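Local coordinates for protein of unknown function DUF574 (PDB 3GIW), which is of unknown function but has a Rossmann-type methyltransferase fold, binds S-adenosyl-L-homocysteine and is probably an S-adenosylmethionine-dependent methyltransferase, at residues R26-I31 / V57-N62; S49-A54 / V210-R215; R63-R68 / V247-W252. All coordinates share one frame; numbering follows the deposited sequence. Where two conformers were deposited one is given.

Contact 1. Residues R26-I31 / V57-N62; sequences RIYDYI and VHMRAN
Tyr28 and Asn62, both residues of the S-adenosyl-L-homocysteine site, meet where helix 24-31 crosses helix 55-75; the ligand is not bound in this model. The two short helical segments run nearly perpendicular, their axes 9.9 Å apart and their directions 101° apart. Asn62 ND2 donates to Tyr28 OH over 3.1 Å in a nearly straight bond, N-H...O 165°. The hydroxyl lies in the plane of the Asn62 amide, while the tyrosine ring stands almost perpendicular to it. OD1 of the same amide is hydrogen-bonded to Ser199 OG, which would help to fix the turn of the group and hence the direction of its N-H. Tyr28 CG is anti to the backbone N (chi1 -179°), and the ring reaches across to the second helix, with OH 3.3 Å from Met59 O.

Selenomethionine Met59 fills the angle between Tyr28 and Ile31. Its chain slides past the tyrosine in the opposite direction, CG lying 4.0 Å from Tyr28 CD2, and SE makes an oblique Met-aromatic contact, 5.0 Å from the ring centroid. Ile31 crosses it at about a right angle, its CG2 3.5 Å from Met59 SE. Outside this crossing, Ile27 and Ile31 rest on helix 39-51, and Met59 also touches Tyr217 of helix 207-219.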
loop_
_atom_site.group_PDB
_atom_site.type_symbol
_atom_site.label_atom_id
_atom_site.label_comp_id
_atom_site.label_asym_id
_atom_site.label_seq_id
_atom_site.Cartn_x
_atom_site.Cartn_y
_atom_site.Cartn_z
ATOM N N ARG A 26 3.090 -12.015 -2.942
ATOM C CA ARG A 26 4.233 -12.862 -3.233
ATOM C C ARG A 26 4.838 -12.572 -4.618
ATOM O O ARG A 26 6.062 -12.607 -4.788
ATOM C CB ARG A 26 3.836 -14.352 -3.117
ATOM C CG ARG A 26 3.223 -14.722 -1.745
ATOM C CD ARG A 26 2.650 -16.129 -1.719
ATOM N NE ARG A 26 1.582 -16.238 -0.704
ATOM C CZ ARG A 26 0.973 -17.393 -0.410
ATOM N NH1 ARG A 26 1.309 -18.501 -1.072
ATOM N NH2 ARG A 26 0.038 -17.431 0.529
ATOM N N ILE A 27 3.982 -12.291 -5.610
ATOM C CA ILE A 27 4.501 -11.822 -6.908
ATOM C C ILE A 27 5.292 -10.526 -6.723
ATOM O O ILE A 27 6.392 -10.364 -7.273
ATOM C CB ILE A 27 3.331 -11.573 -7.916
ATOM C CG1 ILE A 27 2.643 -12.894 -8.291
ATOM C CG2 ILE A 27 3.831 -10.833 -9.170
ATOM C CD1 ILE A 27 1.284 -12.726 -8.983
ATOM N N TYR A 28 4.730 -9.599 -5.953
ATOM C CA TYR A 28 5.396 -8.308 -5.724
ATOM C C TYR A 28 6.777 -8.561 -5.082
ATOM O O TYR A 28 7.821 -8.016 -5.522
ATOM C CB TYR A 28 4.504 -7.453 -4.838
ATOM C CG TYR A 28 4.996 -6.076 -4.495
ATOM C CD1 TYR A 28 5.733 -5.847 -3.352
ATOM C CD2 TYR A 28 4.644 -4.971 -5.264
ATOM C CE1 TYR A 28 6.147 -4.564 -3.019
ATOM C CE2 TYR A 28 5.025 -3.697 -4.915
ATOM C CZ TYR A 28 5.771 -3.496 -3.796
ATOM O OH TYR A 28 6.126 -2.189 -3.481
ATOM N N ASP A 29 6.811 -9.410 -4.048
ATOM C CA ASP A 29 8.074 -9.693 -3.402
ATOM C C ASP A 29 9.092 -10.337 -4.351
ATOM O O ASP A 29 10.263 -9.959 -4.339
ATOM C CB ASP A 29 7.868 -10.572 -2.157
ATOM C CG ASP A 29 9.023 -10.503 -1.186
ATOM O OD1 ASP A 29 9.353 -9.398 -0.732
ATOM O OD2 ASP A 29 9.577 -11.563 -0.861
ATOM N N TYR A 30 8.650 -11.304 -5.146
ATOM C CA TYR A 30 9.502 -11.930 -6.172
ATOM C C TYR A 30 10.115 -10.849 -7.064
ATOM O O TYR A 30 11.342 -10.782 -7.244
ATOM C CB TYR A 30 8.706 -12.936 -7.001
ATOM C CG TYR A 30 9.443 -13.367 -8.239
ATOM C CD1 TYR A 30 10.615 -14.099 -8.146
ATOM C CD2 TYR A 30 8.990 -13.013 -9.501
ATOM C CE1 TYR A 30 11.300 -14.485 -9.266
ATOM C CE2 TYR A 30 9.652 -13.388 -10.640
ATOM C CZ TYR A 30 10.823 -14.137 -10.521
ATOM O OH TYR A 30 11.540 -14.521 -11.656
ATOM N N ILE A 31 9.267 -9.979 -7.605
ATOM C CA ILE A 31 9.738 -8.972 -8.561
ATOM C C ILE A 31 10.709 -7.961 -7.938
ATOM O O ILE A 31 11.642 -7.573 -8.618
ATOM C CB ILE A 31 8.527 -8.285 -9.235
ATOM C CG1 ILE A 31 7.740 -9.256 -10.119
ATOM C CG2 ILE A 31 8.930 -6.960 -9.978
ATOM C CD1 ILE A 31 8.448 -9.778 -11.400
ATOM N N VAL A 57 10.536 -1.899 -12.391
ATOM C CA VAL A 57 10.744 -0.465 -12.164
ATOM C C VAL A 57 9.499 0.099 -11.464
ATOM O O VAL A 57 9.598 0.816 -10.470
ATOM C CB VAL A 57 11.025 0.258 -13.517
ATOM C CG1 VAL A 57 10.926 1.765 -13.362
ATOM C CG2 VAL A 57 12.428 -0.147 -14.066
ATOM N N HIS A 58 8.331 -0.280 -11.962
ATOM C CA HIS A 58 7.045 0.112 -11.354
ATOM C C HIS A 58 6.917 -0.341 -9.890
ATOM O O HIS A 58 6.573 0.442 -8.999
ATOM C CB HIS A 58 5.906 -0.445 -12.253
ATOM C CG HIS A 58 4.565 -0.603 -11.604
ATOM N ND1 HIS A 58 3.628 0.417 -11.554
ATOM C CD2 HIS A 58 3.971 -1.694 -11.066
ATOM C CE1 HIS A 58 2.540 -0.052 -10.972
ATOM N NE2 HIS A 58 2.721 -1.318 -10.646
HETATM N N MSE A 59 7.237 -1.604 -9.618
HETATM C CA MSE A 59 7.040 -2.156 -8.280
HETATM C C MSE A 59 8.075 -1.547 -7.307
HETATM O O MSE A 59 7.719 -1.183 -6.179
HETATM C CB MSE A 59 7.045 -3.691 -8.353
HETATM C CG MSE A 59 5.785 -4.241 -9.002
HETATM SE SE MSE A 59 5.681 -6.136 -8.939
HETATM C CE MSE A 59 3.755 -6.318 -9.002
ATOM N N ARG A 60 9.326 -1.378 -7.736
ATOM C CA ARG A 60 10.318 -0.727 -6.905
ATOM C C ARG A 60 9.934 0.752 -6.632
ATOM O O ARG A 60 10.080 1.250 -5.493
ATOM C CB ARG A 60 11.687 -0.910 -7.550
ATOM C CG ARG A 60 12.166 -2.383 -7.506
ATOM C CD ARG A 60 13.410 -2.684 -8.359
ATOM N NE ARG A 60 14.348 -3.575 -7.655
ATOM C CZ ARG A 60 14.480 -4.896 -7.813
ATOM N NH1 ARG A 60 13.738 -5.588 -8.668
ATOM N NH2 ARG A 60 15.383 -5.547 -7.089
ATOM N N ALA A 61 9.396 1.447 -7.641
ATOM C CA ALA A 61 9.009 2.825 -7.464
ATOM C C ALA A 61 7.853 2.963 -6.470
ATOM O O ALA A 61 7.767 3.947 -5.723
ATOM C CB ALA A 61 8.612 3.482 -8.836
ATOM N N ASN A 62 6.935 2.019 -6.463
ATOM C CA ASN A 62 5.852 2.046 -5.482
ATOM C C ASN A 62 6.389 1.889 -4.056
ATOM O O ASN A 62 5.985 2.635 -3.141
ATOM C CB ASN A 62 4.813 0.972 -5.782
ATOM C CG ASN A 62 3.741 0.881 -4.699
ATOM O OD1 ASN A 62 2.805 1.672 -4.713
ATOM N ND2 ASN A 62 3.938 -0.011 -3.738
#

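Contact 2. Residues S49-A54 / V210-R215; sequences SREWPA and VGRVAR
Glu51 and Arg212 form a two-pronged salt bridge, one nitrogen to each carboxylate oxygen. Arg212 NE donates to Glu51 OE1 over 3.1 Å with an N-H...O angle of 169°, and Arg212 NH2 donates to Glu51 OE2 over 2.9 Å. The guanidinium therefore offers its NE side, and both oxygens lie close to its plane. The carboxylate is met from above its own plane at both oxygens, and the two flat groups are turned 64° against each other. Bends at chi2 and chi3 fold the Arg212 chain back, bringing NE to Glu51 OE1, and Arg212 CB packs 3.6 Å from Glu51 OE1. In Glu51 a bend at chi2 places CD 3.5 Å from Arg212 NE.

Beside the charged pair lies an apolar patch. Val210 CG2 sits over one face of the Trp52 indole, 3.7 Å from the centroid of the six-membered ring and only 6° off its normal, a CH-pi contact. Ala54 CB lies over the opposite face, offset toward the rim, which sandwiches the indole between two aliphatic groups. Val213 CG2 packs against the base of the same residue, 3.6 Å from Trp52 CB.

The contact joins the C-terminal end of helix 39-51 to the middle of helix 207-219 in this Rossmann-type methyltransferase. Trp52 is the first residue to leave helical geometry after that end; its CG, anti to the backbone N, carries the indole off the end of the helix beside Val210. Further out, the indole also meets the ring of His58 on helix 55-75 and touches Ala268. Val210 is backed by Ala203 and Leu226.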
loop_
_atom_site.group_PDB
_atom_site.type_symbol
_atom_site.label_atom_id
_atom_site.label_comp_id
_atom_site.label_asym_id
_atom_site.label_seq_id
_atom_site.Cartn_x
_atom_site.Cartn_y
_atom_site.Cartn_z
ATOM N N SER A 49 6.268 -9.740 -16.665
ATOM C CA SER A 49 7.435 -8.977 -17.131
ATOM C C SER A 49 7.675 -9.148 -18.651
ATOM O O SER A 49 8.205 -8.235 -19.280
ATOM C CB SER A 49 8.703 -9.355 -16.355
ATOM O OG SER A 49 8.605 -8.964 -14.998
ATOM N N ARG A 50 7.287 -10.302 -19.219
ATOM C CA ARG A 50 7.385 -10.491 -20.666
ATOM C C ARG A 50 6.445 -9.519 -21.390
ATOM O O ARG A 50 6.774 -9.001 -22.458
ATOM C CB ARG A 50 7.112 -11.951 -21.068
ATOM C CG ARG A 50 8.287 -12.900 -20.810
ATOM C CD ARG A 50 7.903 -14.364 -21.074
ATOM N NE ARG A 50 8.998 -15.270 -20.747
ATOM C CZ ARG A 50 8.914 -16.592 -20.850
ATOM N NH1 ARG A 50 7.778 -17.153 -21.262
ATOM N NH2 ARG A 50 9.968 -17.362 -20.561
ATOM N N GLU A 51 5.264 -9.294 -20.820
ATOM C CA GLU A 51 4.300 -8.337 -21.387
ATOM C C GLU A 51 4.711 -6.882 -21.148
ATOM O O GLU A 51 4.488 -6.020 -21.999
ATOM C CB GLU A 51 2.892 -8.578 -20.802
ATOM C CG GLU A 51 2.326 -9.959 -21.112
ATOM C CD GLU A 51 2.009 -10.173 -22.582
ATOM O OE1 GLU A 51 1.863 -9.199 -23.342
ATOM O OE2 GLU A 51 1.875 -11.343 -22.983
ATOM N N TRP A 52 5.312 -6.611 -19.987
ATOM C CA TRP A 52 5.672 -5.248 -19.600
ATOM C C TRP A 52 7.019 -5.267 -18.903
ATOM O O TRP A 52 7.112 -5.475 -17.679
ATOM C CB TRP A 52 4.599 -4.640 -18.684
ATOM C CG TRP A 52 4.751 -3.174 -18.418
ATOM C CD1 TRP A 52 5.204 -2.209 -19.269
ATOM C CD2 TRP A 52 4.409 -2.503 -17.204
ATOM N NE1 TRP A 52 5.139 -0.984 -18.671
ATOM C CE2 TRP A 52 4.675 -1.135 -17.387
ATOM C CE3 TRP A 52 3.913 -2.939 -15.983
ATOM C CZ2 TRP A 52 4.442 -0.186 -16.382
ATOM C CZ3 TRP A 52 3.711 -2.015 -14.967
ATOM C CH2 TRP A 52 3.967 -0.646 -15.179
ATOM N N PRO A 53 8.091 -5.088 -19.682
ATOM C CA PRO A 53 9.443 -5.119 -19.104
ATOM C C PRO A 53 9.693 -4.179 -17.936
ATOM O O PRO A 53 10.542 -4.491 -17.080
ATOM C CB PRO A 53 10.364 -4.838 -20.300
ATOM C CG PRO A 53 9.554 -5.403 -21.487
ATOM C CD PRO A 53 8.119 -5.039 -21.170
ATOM N N ALA A 54 8.961 -3.071 -17.876
ATOM C CA ALA A 54 9.077 -2.119 -16.764
ATOM C C ALA A 54 8.448 -2.570 -15.455
ATOM O O ALA A 54 8.559 -1.848 -14.449
ATOM C CB ALA A 54 8.519 -0.713 -17.137
ATOM N N VAL A 210 0.205 -2.521 -19.784
ATOM C CA VAL A 210 -0.451 -2.614 -18.477
ATOM C C VAL A 210 -1.772 -3.376 -18.569
ATOM O O VAL A 210 -2.084 -4.219 -17.689
ATOM C CB VAL A 210 -0.568 -1.243 -17.798
ATOM C CG1 VAL A 210 -1.442 -1.316 -16.488
ATOM C CG2 VAL A 210 0.820 -0.740 -17.546
ATOM N N GLY A 211 -2.541 -3.144 -19.636
ATOM C CA GLY A 211 -3.743 -3.967 -19.867
ATOM C C GLY A 211 -3.445 -5.443 -19.945
ATOM O O GLY A 211 -4.174 -6.262 -19.374
ATOM N N ARG A 212 -2.404 -5.820 -20.681
ATOM C CA ARG A 212 -2.019 -7.220 -20.773
ATOM C C ARG A 212 -1.619 -7.789 -19.403
ATOM O O ARG A 212 -1.995 -8.927 -19.062
ATOM C CB ARG A 212 -0.887 -7.398 -21.809
ATOM C CG ARG A 212 -1.328 -7.217 -23.263
ATOM C CD ARG A 212 -2.082 -8.433 -23.734
ATOM N NE ARG A 212 -1.167 -9.564 -23.908
ATOM C CZ ARG A 212 -1.493 -10.740 -24.447
ATOM N NH1 ARG A 212 -2.719 -10.964 -24.913
ATOM N NH2 ARG A 212 -0.581 -11.698 -24.552
ATOM N N VAL A 213 -0.887 -6.989 -18.623
ATOM C CA VAL A 213 -0.512 -7.414 -17.249
ATOM C C VAL A 213 -1.777 -7.644 -16.412
ATOM O O VAL A 213 -1.922 -8.664 -15.759
ATOM C CB VAL A 213 0.457 -6.418 -16.571
ATOM C CG1 VAL A 213 0.613 -6.711 -15.045
ATOM C CG2 VAL A 213 1.833 -6.493 -17.259
ATOM N N ALA A 214 -2.726 -6.721 -16.499
ATOM C CA ALA A 214 -3.972 -6.860 -15.735
ATOM C C ALA A 214 -4.711 -8.131 -16.131
ATOM O O ALA A 214 -5.281 -8.823 -15.279
ATOM C CB ALA A 214 -4.849 -5.624 -15.913
ATOM N N ARG A 215 -4.701 -8.465 -17.425
ATOM C CA ARG A 215 -5.357 -9.671 -17.881
ATOM C C ARG A 215 -4.620 -10.945 -17.430
ATOM O O ARG A 215 -5.293 -11.969 -17.191
ATOM C CB ARG A 215 -5.630 -9.615 -19.382
ATOM C CG ARG A 215 -6.618 -8.467 -19.708
ATOM C CD ARG A 215 -7.140 -8.455 -21.118
ATOM N NE ARG A 215 -6.177 -8.051 -22.144
ATOM C CZ ARG A 215 -5.911 -6.781 -22.479
ATOM N NH1 ARG A 215 -6.441 -5.758 -21.828
ATOM N NH2 ARG A 215 -5.071 -6.557 -23.476
#

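Contact 3. Residues R63-R68 / V247-W252; sequences RDWMNR and VQVHKW
The indoles of Trp65 and Trp252 meet in an offset edge-to-face pair, the edge of Trp65 turned to the face of Trp252. Their five-membered rings are 4.9 Å apart between centroids, with planes at 74°. Trp65 NE1 leads, standing above the Trp252 plane toward the rim of the ring system and 3.4 Å from Trp252 CG. A chi1 of 179° sets Trp65 CG anti to the backbone N, on the side of Val249, and Val249 crosses the side chain at about a right angle. Val249 CG1 lies over a Trp65 face in a CH-pi contact, 4.0 Å from the five-membered ring centroid.

Arg68 approaches from one helical turn further on and holds one oxygen with two nitrogens of its NE side: NE and NH2 both donate to Trp252 O, over 3.2 and 2.9 Å. The carbonyl oxygen lies in the guanidinium plane; NE is nearly in line with the C=O bond, whereas NH2 is tilted from the carbonyl plane. Arg68 NH2 also comes 2.9 Å from O of Val249, the first residue of the 3-10 segment 249-251, which Trp252 follows. An alanine in place of Arg68 would probably leave Trp252 O without its two side-chain donors and the turn less firmly tied to the helix.

Helix 55-75 thereby packs on the 3-10 turn and loop that directly follow strand 240-248, an outermost strand of the sheet. Both tryptophans also touch Val273 on the adjacent strand 269-275, and Trp65 reaches Ile167 at the end of strand 163-167.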
loop_
_atom_site.group_PDB
_atom_site.type_symbol
_atom_site.label_atom_id
_atom_site.label_comp_id
_atom_site.label_asym_id
_atom_site.label_seq_id
_atom_site.Cartn_x
_atom_site.Cartn_y
_atom_site.Cartn_z
ATOM N N ARG A 63 7.339 0.976 -3.862
ATOM C CA ARG A 63 7.946 0.803 -2.543
ATOM C C ARG A 63 8.688 2.063 -2.134
ATOM O O ARG A 63 8.579 2.517 -0.959
ATOM C CB ARG A 63 8.828 -0.443 -2.478
ATOM C CG ARG A 63 9.217 -0.811 -1.018
ATOM C CD ARG A 63 8.068 -1.398 -0.209
ATOM N NE ARG A 63 8.433 -1.576 1.206
ATOM C CZ ARG A 63 7.676 -2.224 2.094
ATOM N NH1 ARG A 63 6.522 -2.779 1.715
ATOM N NH2 ARG A 63 8.078 -2.318 3.365
ATOM N N ASP A 64 9.464 2.665 -3.032
ATOM C CA ASP A 64 10.215 3.881 -2.733
ATOM C C ASP A 64 9.260 5.035 -2.352
ATOM O O ASP A 64 9.538 5.813 -1.433
ATOM C CB ASP A 64 11.069 4.306 -3.942
ATOM C CG ASP A 64 12.266 3.387 -4.203
ATOM O OD1 ASP A 64 12.659 2.613 -3.320
ATOM O OD2 ASP A 64 12.809 3.453 -5.330
ATOM N N TRP A 65 8.125 5.110 -3.050
ATOM C CA TRP A 65 7.096 6.100 -2.782
ATOM C C TRP A 65 6.566 5.917 -1.350
ATOM O O TRP A 65 6.422 6.909 -0.625
ATOM C CB TRP A 65 5.944 6.039 -3.827
ATOM C CG TRP A 65 4.879 7.065 -3.510
ATOM C CD1 TRP A 65 4.892 8.361 -3.851
ATOM C CD2 TRP A 65 3.703 6.861 -2.714
ATOM N NE1 TRP A 65 3.790 9.005 -3.322
ATOM C CE2 TRP A 65 3.058 8.099 -2.608
ATOM C CE3 TRP A 65 3.139 5.750 -2.078
ATOM C CZ2 TRP A 65 1.876 8.259 -1.880
ATOM C CZ3 TRP A 65 1.995 5.941 -1.339
ATOM C CH2 TRP A 65 1.368 7.163 -1.276
HETATM N N MSE A 66 6.270 4.685 -0.954
HETATM C CA MSE A 66 5.813 4.454 0.421
HETATM C C MSE A 66 6.820 5.049 1.396
HETATM O O MSE A 66 6.447 5.706 2.357
HETATM C CB MSE A 66 5.637 2.950 0.710
HETATM C CG MSE A 66 5.176 2.655 2.148
HETATM SE SE MSE A 66 6.600 2.487 3.492
HETATM C CE MSE A 66 6.989 0.650 3.285
ATOM N N ASN A 67 8.097 4.786 1.159
ATOM C CA ASN A 67 9.140 5.276 2.043
ATOM C C ASN A 67 9.079 6.813 2.151
ATOM O O ASN A 67 9.143 7.366 3.254
ATOM C CB ASN A 67 10.548 4.866 1.576
ATOM C CG ASN A 67 10.810 3.362 1.601
ATOM O OD1 ASN A 67 10.057 2.568 2.140
ATOM N ND2 ASN A 67 11.946 2.991 1.049
ATOM N N ARG A 68 8.963 7.526 1.031
ATOM C CA ARG A 68 8.924 8.981 1.050
ATOM C C ARG A 68 7.616 9.496 1.682
ATOM O O ARG A 68 7.647 10.485 2.420
ATOM C CB ARG A 68 9.113 9.556 -0.359
ATOM C CG ARG A 68 10.413 9.171 -0.991
ATOM C CD ARG A 68 10.757 10.018 -2.189
ATOM N NE ARG A 68 9.736 10.097 -3.231
ATOM C CZ ARG A 68 9.439 9.120 -4.085
ATOM N NH1 ARG A 68 10.081 7.964 -4.056
ATOM N NH2 ARG A 68 8.448 9.279 -4.957
ATOM N N VAL A 247 -0.459 12.325 -8.411
ATOM C CA VAL A 247 0.521 12.281 -9.506
ATOM C C VAL A 247 1.172 10.926 -9.612
ATOM O O VAL A 247 1.058 10.103 -8.712
ATOM C CB VAL A 247 1.628 13.326 -9.322
ATOM C CG1 VAL A 247 1.066 14.758 -9.265
ATOM C CG2 VAL A 247 2.472 13.047 -8.060
ATOM N N GLN A 248 1.796 10.622 -10.746
ATOM C CA GLN A 248 2.544 9.377 -10.816
ATOM C C GLN A 248 3.561 9.287 -9.669
ATOM O O GLN A 248 4.177 10.266 -9.324
ATOM C CB GLN A 248 3.237 9.207 -12.168
ATOM C CG GLN A 248 2.287 8.913 -13.326
ATOM C CD GLN A 248 3.117 8.644 -14.584
ATOM O OE1 GLN A 248 3.708 9.562 -15.165
ATOM N NE2 GLN A 248 3.219 7.358 -14.963
ATOM N N VAL A 249 3.721 8.105 -9.081
ATOM C CA VAL A 249 4.486 7.988 -7.841
ATOM C C VAL A 249 5.901 8.510 -7.936
ATOM O O VAL A 249 6.408 9.080 -6.943
ATOM C CB VAL A 249 4.517 6.563 -7.235
ATOM C CG1 VAL A 249 3.175 6.212 -6.669
ATOM C CG2 VAL A 249 5.002 5.481 -8.207
ATOM N N HIS A 250 6.573 8.388 -9.084
ATOM C CA HIS A 250 7.956 8.852 -9.202
ATOM C C HIS A 250 8.061 10.376 -9.290
ATOM O O HIS A 250 9.163 10.924 -9.243
ATOM C CB HIS A 250 8.645 8.180 -10.381
ATOM C CG HIS A 250 8.094 8.586 -11.702
ATOM N ND1 HIS A 250 6.751 8.476 -12.017
ATOM C CD2 HIS A 250 8.702 9.065 -12.815
ATOM C CE1 HIS A 250 6.562 8.888 -13.259
ATOM N NE2 HIS A 250 7.730 9.242 -13.769
ATOM N N LYS A 251 6.930 11.038 -9.427
ATOM C CA LYS A 251 6.839 12.499 -9.453
ATOM C C LYS A 251 6.371 13.124 -8.121
ATOM O O LYS A 251 6.216 14.344 -8.034
ATOM C CB LYS A 251 5.883 12.920 -10.596
ATOM C CG LYS A 251 6.382 12.495 -11.951
ATOM C CD LYS A 251 5.512 13.002 -13.090
ATOM C CE LYS A 251 6.024 12.446 -14.392
ATOM N NZ LYS A 251 5.371 13.081 -15.585
ATOM N N TRP A 252 6.115 12.289 -7.113
ATOM C CA TRP A 252 5.669 12.752 -5.794
ATOM C C TRP A 252 6.883 12.949 -4.875
ATOM O O TRP A 252 7.492 11.978 -4.441
ATOM C CB TRP A 252 4.659 11.770 -5.174
ATOM C CG TRP A 252 3.891 12.289 -3.995
ATOM C CD1 TRP A 252 2.668 12.873 -4.036
ATOM C CD2 TRP A 252 4.322 12.332 -2.618
ATOM N NE1 TRP A 252 2.285 13.261 -2.773
ATOM C CE2 TRP A 252 3.293 12.964 -1.890
ATOM C CE3 TRP A 252 5.453 11.878 -1.935
ATOM C CZ2 TRP A 252 3.376 13.177 -0.493
ATOM C CZ3 TRP A 252 5.545 12.104 -0.549
ATOM C CH2 TRP A 252 4.504 12.731 0.147
#

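Helix 55-75 links contacts 1 and 3, supplying residues 57-62 to one and the following 63-68 to the other; their centres lie about 13 Å apart, and Tyr28 OH touches Arg63 CB, 3.4 Å away. The centre of contact 2 is also about 13 Å from that of contact 1, but about 20 Å from that of contact 3. His58 CB meets Trp52 CH2 at 3.5 Å where contacts 1 and 2 adjoin. Along the chain contact 1 closes before contact 3 opens, whereas contact 2 alternates with both. The N-terminal helices thus pack on one another, on helix 207-219 and, through helix 55-75, on the turn after strand 240-248; contacts 1 and 3 hold ligand-site residues.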